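Local coordinates for protein putative sortase (Streptococcus pneumoniae, PDB 2W1J) that probably acts as a class C sortase, a transpeptidase that covalently joins pilin subunits during assembly of the pilus fibre on the bacterial surface, at residues Phe124-Leu127 with Thr128-Lys131; Ala19-Asp22 with Glu23-Leu27; Leu164-Gly168 with His169-Thr173. One frame throughout, in Å; residues are numbered along the deposited sequence.

Contact 1: Phe124-Leu127 with Thr128-Lys131; sequences FTDL and TKLK
Asp126 and Lys129 run alongside each other in the same direction, with CG of Asp126 3.9 Å from CD of Lys129. The carboxylate and ammonium stay apart: OD2 of Asp126 and NZ of Lys129 are separated by 5.0 Å. A water spans the interval, donating to Asp126 OD2 at 2.9 Å and accepting from Lys129 NZ, so the pairing is water-mediated rather than a direct salt bridge. The lysine chain bends at chi3 (66°), which turns NZ towards this water. The other carboxylate oxygen, Asp126 OD1, bonds a glycerol probably left from crystallisation.

Leu127 and Leu130 form the apolar counterpart, their side chains set at a slant so that one methyl meets another, CD1 of Leu127 to CD1 of Leu130 at 3.6 Å. The same Leu127 CD1 sits 4.0 Å above one face of the Phe124 ring, towards its rim. Leu127 packs on strands 65-71, 170-178 and 185-194, and Leu130 on Ile71 and Val189 of the first and last of these.

Two i to i+3 bonds set the backbone: Lys129 N to Asp126 O at 2.9 Å and Leu130 N to Leu127 O at 3.1 Å. A second water donates to both Leu127 O and Leu130 O, giving Leu127 O two donors. This spacing identifies a short 3-10 turn, polar outside and leucine-lined inside, packed on the beta-sheet of the sortase domain within the connection from strand 108-113 to strand 135-139.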
loop_
_atom_site.group_PDB
_atom_site.type_symbol
_atom_site.label_atom_id
_atom_site.label_comp_id
_atom_site.label_asym_id
_atom_site.label_seq_id
_atom_site.Cartn_x
_atom_site.Cartn_y
_atom_site.Cartn_z
ATOM N N PHE A 124 -0.489 11.011 -3.639
ATOM C CA PHE A 124 -1.540 10.980 -2.601
ATOM C C PHE A 124 -1.944 12.389 -2.111
ATOM O O PHE A 124 -2.510 12.550 -1.031
ATOM C CB PHE A 124 -1.110 10.137 -1.391
ATOM C CG PHE A 124 -1.337 8.641 -1.530
ATOM C CD1 PHE A 124 -1.944 8.060 -2.641
ATOM C CD2 PHE A 124 -0.937 7.811 -0.491
ATOM C CE1 PHE A 124 -2.126 6.674 -2.701
ATOM C CE2 PHE A 124 -1.117 6.442 -0.538
ATOM C CZ PHE A 124 -1.716 5.863 -1.635
ATOM N N THR A 125 -1.663 13.420 -2.902
ATOM C CA THR A 125 -1.990 14.784 -2.477
ATOM C C THR A 125 -3.446 14.938 -2.046
ATOM O O THR A 125 -3.739 15.649 -1.074
ATOM C CB THR A 125 -1.664 15.803 -3.578
ATOM O OG1 THR A 125 -0.250 15.828 -3.759
ATOM C CG2 THR A 125 -2.155 17.208 -3.195
ATOM N N ASP A 126 -4.361 14.303 -2.772
ATOM C CA ASP A 126 -5.786 14.471 -2.483
ATOM C C ASP A 126 -6.322 13.516 -1.408
ATOM O O ASP A 126 -7.529 13.418 -1.201
ATOM C CB ASP A 126 -6.620 14.359 -3.764
ATOM C CG ASP A 126 -6.493 15.582 -4.661
ATOM O OD1 ASP A 126 -6.159 16.688 -4.167
ATOM O OD2 ASP A 126 -6.729 15.432 -5.876
ATOM N N LEU A 127 -5.429 12.831 -0.698
ATOM C CA LEU A 127 -5.877 11.969 0.397
ATOM C C LEU A 127 -6.675 12.752 1.436
ATOM O O LEU A 127 -7.556 12.190 2.092
ATOM C CB LEU A 127 -4.686 11.294 1.074
ATOM C CG LEU A 127 -4.763 9.783 1.263
ATOM C CD1 LEU A 127 -5.050 9.009 -0.030
ATOM C CD2 LEU A 127 -3.484 9.270 1.922
ATOM N N THR A 128 -6.387 14.048 1.571
ATOM C CA THR A 128 -7.105 14.888 2.530
ATOM C C THR A 128 -8.576 15.065 2.167
ATOM O O THR A 128 -9.362 15.538 2.995
ATOM C CB THR A 128 -6.483 16.295 2.650
ATOM O OG1 THR A 128 -6.384 16.881 1.344
ATOM C CG2 THR A 128 -5.098 16.210 3.291
ATOM N N LYS A 129 -8.937 14.748 0.929
ATOM C CA LYS A 129 -10.326 14.847 0.490
ATOM C C LYS A 129 -11.152 13.627 0.882
ATOM O O LYS A 129 -12.381 13.668 0.831
ATOM C CB LYS A 129 -10.421 15.028 -1.029
ATOM C CG LYS A 129 -9.849 16.348 -1.531
ATOM C CD LYS A 129 -9.957 16.509 -3.048
ATOM C CE LYS A 129 -11.395 16.601 -3.521
ATOM N NZ LYS A 129 -11.451 16.822 -4.999
ATOM N N LEU A 130 -10.491 12.524 1.230
ATOM C CA LEU A 130 -11.202 11.290 1.522
ATOM C C LEU A 130 -11.987 11.387 2.814
ATOM O O LEU A 130 -11.530 11.965 3.807
ATOM C CB LEU A 130 -10.231 10.113 1.590
ATOM C CG LEU A 130 -9.558 9.782 0.266
ATOM C CD1 LEU A 130 -8.630 8.594 0.471
ATOM C CD2 LEU A 130 -10.589 9.522 -0.836
ATOM N N LYS A 131 -13.168 10.780 2.788
ATOM C CA LYS A 131 -14.086 10.792 3.919
ATOM C C LYS A 131 -14.332 9.371 4.387
ATOM O O LYS A 131 -14.251 8.428 3.595
ATOM C CB LYS A 131 -15.422 11.401 3.509
ATOM C CG LYS A 131 -15.313 12.858 3.084
ATOM C CD LYS A 131 -16.679 13.457 2.798
ATOM C CE LYS A 131 -17.429 13.751 4.093
ATOM N NZ LYS A 131 -18.705 14.511 3.872
HETATM O O HOH W 1 -9.571 14.833 -6.295
HETATM O O HOH W 2 -8.810 12.252 4.589
#

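Contact 2: Ala19-Asp22 with Glu23-Leu27; sequences ADID and ERMKL
An i to i+4 salt bridge on helix 18-33 ties Asp20 to Arg24, one turn further on. NE of Arg24 donates to OD1 of Asp20 at 2.9 Å, bent to 141° at the hydrogen. The oxygen lies almost in the guanidinium plane, at its edge, whereas NE comes from above the carboxylate plane; the two flat groups are turned 50° against each other. CG of Asp20 stands anti to the backbone N (chi1 -179°), which carries OD1 up beside the arginine, whose chain runs straight out to NE.

A water completes a second, indirect link, donating to Asp20 OD2 at 2.7 Å and accepting from Arg24 NH2 at 2.9 Å. The remaining nitrogen, Arg24 NH1, bonds the carbonyls of Met59 and Glu61, so the guanidinium also joins the helix to the chain around those residues.

The backbone is regular, with Met25 N bonded to Ile21 O at 2.9 Å; on another side of the helix CG2 of Ile21 lies 4.0 Å from CG of Met25. Glu23 OE1 comes within 4.6 Å of Asp20 OD1, a repulsion probably eased by a water that bridges the two carboxylates, donating to both oxygens, 2.6 Å from Asp20 OD1.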
loop_
_atom_site.group_PDB
_atom_site.type_symbol
_atom_site.label_atom_id
_atom_site.label_comp_id
_atom_site.label_asym_id
_atom_site.label_seq_id
_atom_site.Cartn_x
_atom_site.Cartn_y
_atom_site.Cartn_z
ATOM N N ALA A 19 -1.940 -21.743 -11.961
ATOM C CA ALA A 19 -1.068 -22.522 -11.079
ATOM C C ALA A 19 0.127 -21.698 -10.580
ATOM O O ALA A 19 0.604 -21.874 -9.450
ATOM C CB ALA A 19 -0.610 -23.806 -11.774
ATOM N N ASP A 20 0.605 -20.789 -11.429
ATOM C CA ASP A 20 1.664 -19.842 -11.073
ATOM C C ASP A 20 1.154 -18.904 -9.973
ATOM O O ASP A 20 1.834 -18.671 -8.969
ATOM C CB ASP A 20 2.047 -19.072 -12.352
ATOM C CG ASP A 20 3.156 -18.047 -12.153
ATOM O OD1 ASP A 20 3.709 -17.905 -11.044
ATOM O OD2 ASP A 20 3.484 -17.369 -13.155
ATOM N N ILE A 21 -0.050 -18.372 -10.158
ATOM C CA ILE A 21 -0.677 -17.550 -9.127
ATOM C C ILE A 21 -0.810 -18.331 -7.818
ATOM O O ILE A 21 -0.513 -17.811 -6.743
ATOM C CB ILE A 21 -2.041 -17.009 -9.607
ATOM C CG1 ILE A 21 -1.843 -16.029 -10.771
ATOM C CG2 ILE A 21 -2.795 -16.325 -8.460
ATOM C CD1 ILE A 21 -3.128 -15.628 -11.475
ATOM N N ASP A 22 -1.222 -19.596 -7.899
ATOM C CA ASP A 22 -1.357 -20.400 -6.685
ATOM C C ASP A 22 -0.022 -20.498 -5.934
ATOM O O ASP A 22 0.022 -20.396 -4.709
ATOM C CB ASP A 22 -1.861 -21.807 -7.020
ATOM C CG ASP A 22 -3.257 -21.823 -7.631
ATOM O OD1 ASP A 22 -4.078 -20.945 -7.289
ATOM O OD2 ASP A 22 -3.526 -22.753 -8.432
ATOM N N GLU A 23 1.064 -20.740 -6.663
ATOM C CA GLU A 23 2.390 -20.840 -6.043
ATOM C C GLU A 23 2.782 -19.520 -5.382
ATOM O O GLU A 23 3.285 -19.485 -4.252
ATOM C CB GLU A 23 3.434 -21.227 -7.098
ATOM C CG GLU A 23 3.221 -22.597 -7.738
ATOM C CD GLU A 23 4.265 -22.937 -8.792
ATOM O OE1 GLU A 23 4.835 -22.007 -9.404
ATOM O OE2 GLU A 23 4.514 -24.141 -9.013
ATOM N N ARG A 24 2.573 -18.432 -6.107
ATOM C CA ARG A 24 2.970 -17.125 -5.614
ATOM C C ARG A 24 2.176 -16.738 -4.375
ATOM O O ARG A 24 2.729 -16.170 -3.430
ATOM C CB ARG A 24 2.783 -16.086 -6.710
ATOM C CG ARG A 24 3.770 -16.176 -7.865
ATOM C CD ARG A 24 3.254 -15.334 -9.009
ATOM N NE ARG A 24 4.205 -15.190 -10.109
ATOM C CZ ARG A 24 4.955 -14.111 -10.294
ATOM N NH1 ARG A 24 4.887 -13.096 -9.437
ATOM N NH2 ARG A 24 5.786 -14.052 -11.328
ATOM N N MET A 25 0.883 -17.041 -4.377
ATOM C CA MET A 25 0.043 -16.703 -3.237
ATOM C C MET A 25 0.397 -17.552 -2.017
ATOM O O MET A 25 0.282 -17.085 -0.889
ATOM C CB MET A 25 -1.437 -16.821 -3.601
ATOM C CG MET A 25 -1.874 -15.786 -4.638
ATOM S SD MET A 25 -1.646 -14.056 -4.169
ATOM C CE MET A 25 -2.790 -13.914 -2.795
ATOM N N LYS A 26 0.823 -18.790 -2.235
ATOM C CA LYS A 26 1.315 -19.618 -1.136
ATOM C C LYS A 26 2.476 -18.916 -0.437
ATOM O O LYS A 26 2.524 -18.821 0.795
ATOM C CB LYS A 26 1.787 -20.978 -1.664
ATOM C CG LYS A 26 2.498 -21.865 -0.638
ATOM C CD LYS A 26 3.208 -23.025 -1.317
ATOM C CE LYS A 26 4.712 -22.865 -1.266
ATOM N NZ LYS A 26 5.217 -23.307 0.057
ATOM N N LEU A 27 3.412 -18.423 -1.234
ATOM C CA LEU A 27 4.569 -17.720 -0.684
ATOM C C LEU A 27 4.174 -16.438 0.034
ATOM O O LEU A 27 4.709 -16.115 1.091
ATOM C CB LEU A 27 5.592 -17.418 -1.779
ATOM C CG LEU A 27 6.230 -18.661 -2.404
ATOM C CD1 LEU A 27 7.046 -18.309 -3.642
ATOM C CD2 LEU A 27 7.082 -19.396 -1.384
HETATM O O HOH W 3 5.339 -19.324 -9.534
HETATM O O HOH W 4 5.920 -16.171 -13.318
#

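Contact 3: Leu164-Gly168 with His169-Thr173; sequences LIVPG and HDYVT
Val166 O accepts a hydrogen bond from His169 N at 3.2 Å, with an angle of 143° at the hydrogen, and this bond closes a type II beta turn from Val166 to His169. Gly168 takes the third position with a positive phi of 89°, the backbone shape that glycine adopts readily at this place in a type II turn. The turn is further held by Gly168 N, bonded to Ser107 OG.

Val166, the first residue of the turn, divides its two methyls between two rings. With CG1 anti to the backbone N (chi1 -177°), that methyl reaches the histidine, 3.5 Å from His169 CD2, approaching the ring at a slant. CG2 goes to the tyrosine instead and meets the ring at its edge, 3.8 Å from Tyr171 CE2.

The two rings lie nearly parallel but displaced, so that only their rims overlap. His169 CB lies 3.3 Å above one face of the Tyr171 ring, offset towards the rim, while Tyr171 OH sits 3.2 Å above a face of the imidazole, again off centre. Gly168 O lies over the opposite face, 3.5 Å from His169 CG, so the imidazole is held between the two oxygens. Tyr171 has a further partner in Arg190, which makes a cation-pi contact with it.

Taken together, this is a tight turn leading into a beta-strand. Strand 170-178 begins here, paired with strands 108-113 and 185-194 of the sortase beta domain, and, as in other sortases, it is probably the strand that carries the active-site cysteine.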
loop_
_atom_site.group_PDB
_atom_site.type_symbol
_atom_site.label_atom_id
_atom_site.label_comp_id
_atom_site.label_asym_id
_atom_site.label_seq_id
_atom_site.Cartn_x
_atom_site.Cartn_y
_atom_site.Cartn_z
ATOM N N LEU A 164 0.205 -1.016 12.904
ATOM C CA LEU A 164 0.460 -2.418 13.217
ATOM C C LEU A 164 -0.803 -3.258 13.065
ATOM O O LEU A 164 -1.917 -2.737 13.028
ATOM C CB LEU A 164 1.001 -2.536 14.642
ATOM C CG LEU A 164 2.316 -1.794 14.885
ATOM C CD1 LEU A 164 2.738 -1.967 16.338
ATOM C CD2 LEU A 164 3.413 -2.274 13.936
ATOM N N ILE A 165 -0.633 -4.572 12.998
ATOM C CA ILE A 165 -1.775 -5.472 12.889
ATOM C C ILE A 165 -2.689 -5.316 14.093
ATOM O O ILE A 165 -2.220 -5.251 15.233
ATOM C CB ILE A 165 -1.308 -6.945 12.755
ATOM C CG1 ILE A 165 -0.667 -7.156 11.381
ATOM C CG2 ILE A 165 -2.455 -7.911 12.977
ATOM C CD1 ILE A 165 0.101 -8.459 11.272
ATOM N N VAL A 166 -3.992 -5.257 13.830
ATOM C CA VAL A 166 -4.993 -5.346 14.882
ATOM C C VAL A 166 -5.653 -6.714 14.749
ATOM O O VAL A 166 -6.306 -6.995 13.752
ATOM C CB VAL A 166 -6.062 -4.238 14.736
ATOM C CG1 VAL A 166 -7.053 -4.303 15.893
ATOM C CG2 VAL A 166 -5.400 -2.860 14.651
ATOM N N PRO A 167 -5.446 -7.601 15.736
ATOM C CA PRO A 167 -6.071 -8.925 15.635
ATOM C C PRO A 167 -7.584 -8.840 15.386
ATOM O O PRO A 167 -8.273 -8.043 16.021
ATOM C CB PRO A 167 -5.795 -9.543 17.012
ATOM C CG PRO A 167 -4.560 -8.851 17.481
ATOM C CD PRO A 167 -4.657 -7.443 16.971
ATOM N N GLY A 168 -8.092 -9.654 14.464
ATOM C CA GLY A 168 -9.527 -9.678 14.172
ATOM C C GLY A 168 -10.000 -8.701 13.108
ATOM O O GLY A 168 -11.202 -8.616 12.828
ATOM N N HIS A 169 -9.059 -7.970 12.503
ATOM C CA HIS A 169 -9.370 -7.000 11.455
ATOM C C HIS A 169 -8.488 -7.195 10.223
ATOM O O HIS A 169 -7.364 -7.698 10.303
ATOM C CB HIS A 169 -9.244 -5.572 11.999
ATOM C CG HIS A 169 -10.182 -5.270 13.134
ATOM N ND1 HIS A 169 -11.419 -4.690 12.941
ATOM C CD2 HIS A 169 -10.065 -5.470 14.469
ATOM C CE1 HIS A 169 -12.028 -4.557 14.108
ATOM N NE2 HIS A 169 -11.224 -5.015 15.051
ATOM N N ASP A 170 -9.022 -6.762 9.084
ATOM C CA ASP A 170 -8.334 -6.775 7.794
ATOM C C ASP A 170 -8.311 -5.314 7.338
ATOM O O ASP A 170 -9.325 -4.792 6.863
ATOM C CB ASP A 170 -9.148 -7.657 6.824
ATOM C CG ASP A 170 -8.550 -7.761 5.423
ATOM O OD1 ASP A 170 -7.687 -6.936 5.039
ATOM O OD2 ASP A 170 -8.987 -8.682 4.673
ATOM N N TYR A 171 -7.168 -4.657 7.532
ATOM C CA TYR A 171 -7.021 -3.213 7.313
ATOM C C TYR A 171 -5.979 -2.908 6.244
ATOM O O TYR A 171 -4.975 -3.613 6.109
ATOM C CB TYR A 171 -6.543 -2.542 8.604
ATOM C CG TYR A 171 -7.556 -2.356 9.709
ATOM C CD1 TYR A 171 -8.805 -1.791 9.467
ATOM C CD2 TYR A 171 -7.215 -2.651 11.036
ATOM C CE1 TYR A 171 -9.708 -1.568 10.518
ATOM C CE2 TYR A 171 -8.102 -2.429 12.081
ATOM C CZ TYR A 171 -9.344 -1.883 11.814
ATOM O OH TYR A 171 -10.222 -1.661 12.858
ATOM N N VAL A 172 -6.206 -1.827 5.505
ATOM C CA VAL A 172 -5.149 -1.195 4.722
ATOM C C VAL A 172 -5.151 0.278 5.115
ATOM O O VAL A 172 -6.212 0.912 5.158
ATOM C CB VAL A 172 -5.372 -1.346 3.200
ATOM C CG1 VAL A 172 -4.416 -0.451 2.415
ATOM C CG2 VAL A 172 -5.197 -2.803 2.787
ATOM N N THR A 173 -3.969 0.807 5.418
ATOM C CA THR A 173 -3.813 2.236 5.671
ATOM C C THR A 173 -3.011 2.871 4.546
ATOM O O THR A 173 -1.969 2.350 4.125
ATOM C CB THR A 173 -3.144 2.495 7.035
ATOM O OG1 THR A 173 -4.023 2.036 8.072
ATOM C CG2 THR A 173 -2.821 3.982 7.253
#

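Overall arrangement
Along the chain the order is contact 2, contact 1, contact 3, in series and without touching. Contact 2 is on helix 18-33, the second helix of the chain; contacts 1 and 3 are in segments joined to the beta-sheet. Contacts 1 and 2 are on opposite sides of the chain's centre, their centres 34 Å apart; the centres of contacts 2 and 3 are 23 Å apart. Contacts 1 and 3 come closer, with nearest atoms about 6 Å apart, and share strands 170-178 and 185-194: the turn of contact 1 packs on them, whereas contact 3 leads into the first and pairs with the second. Two loop turns thus border one sheet, of which the helix is no part.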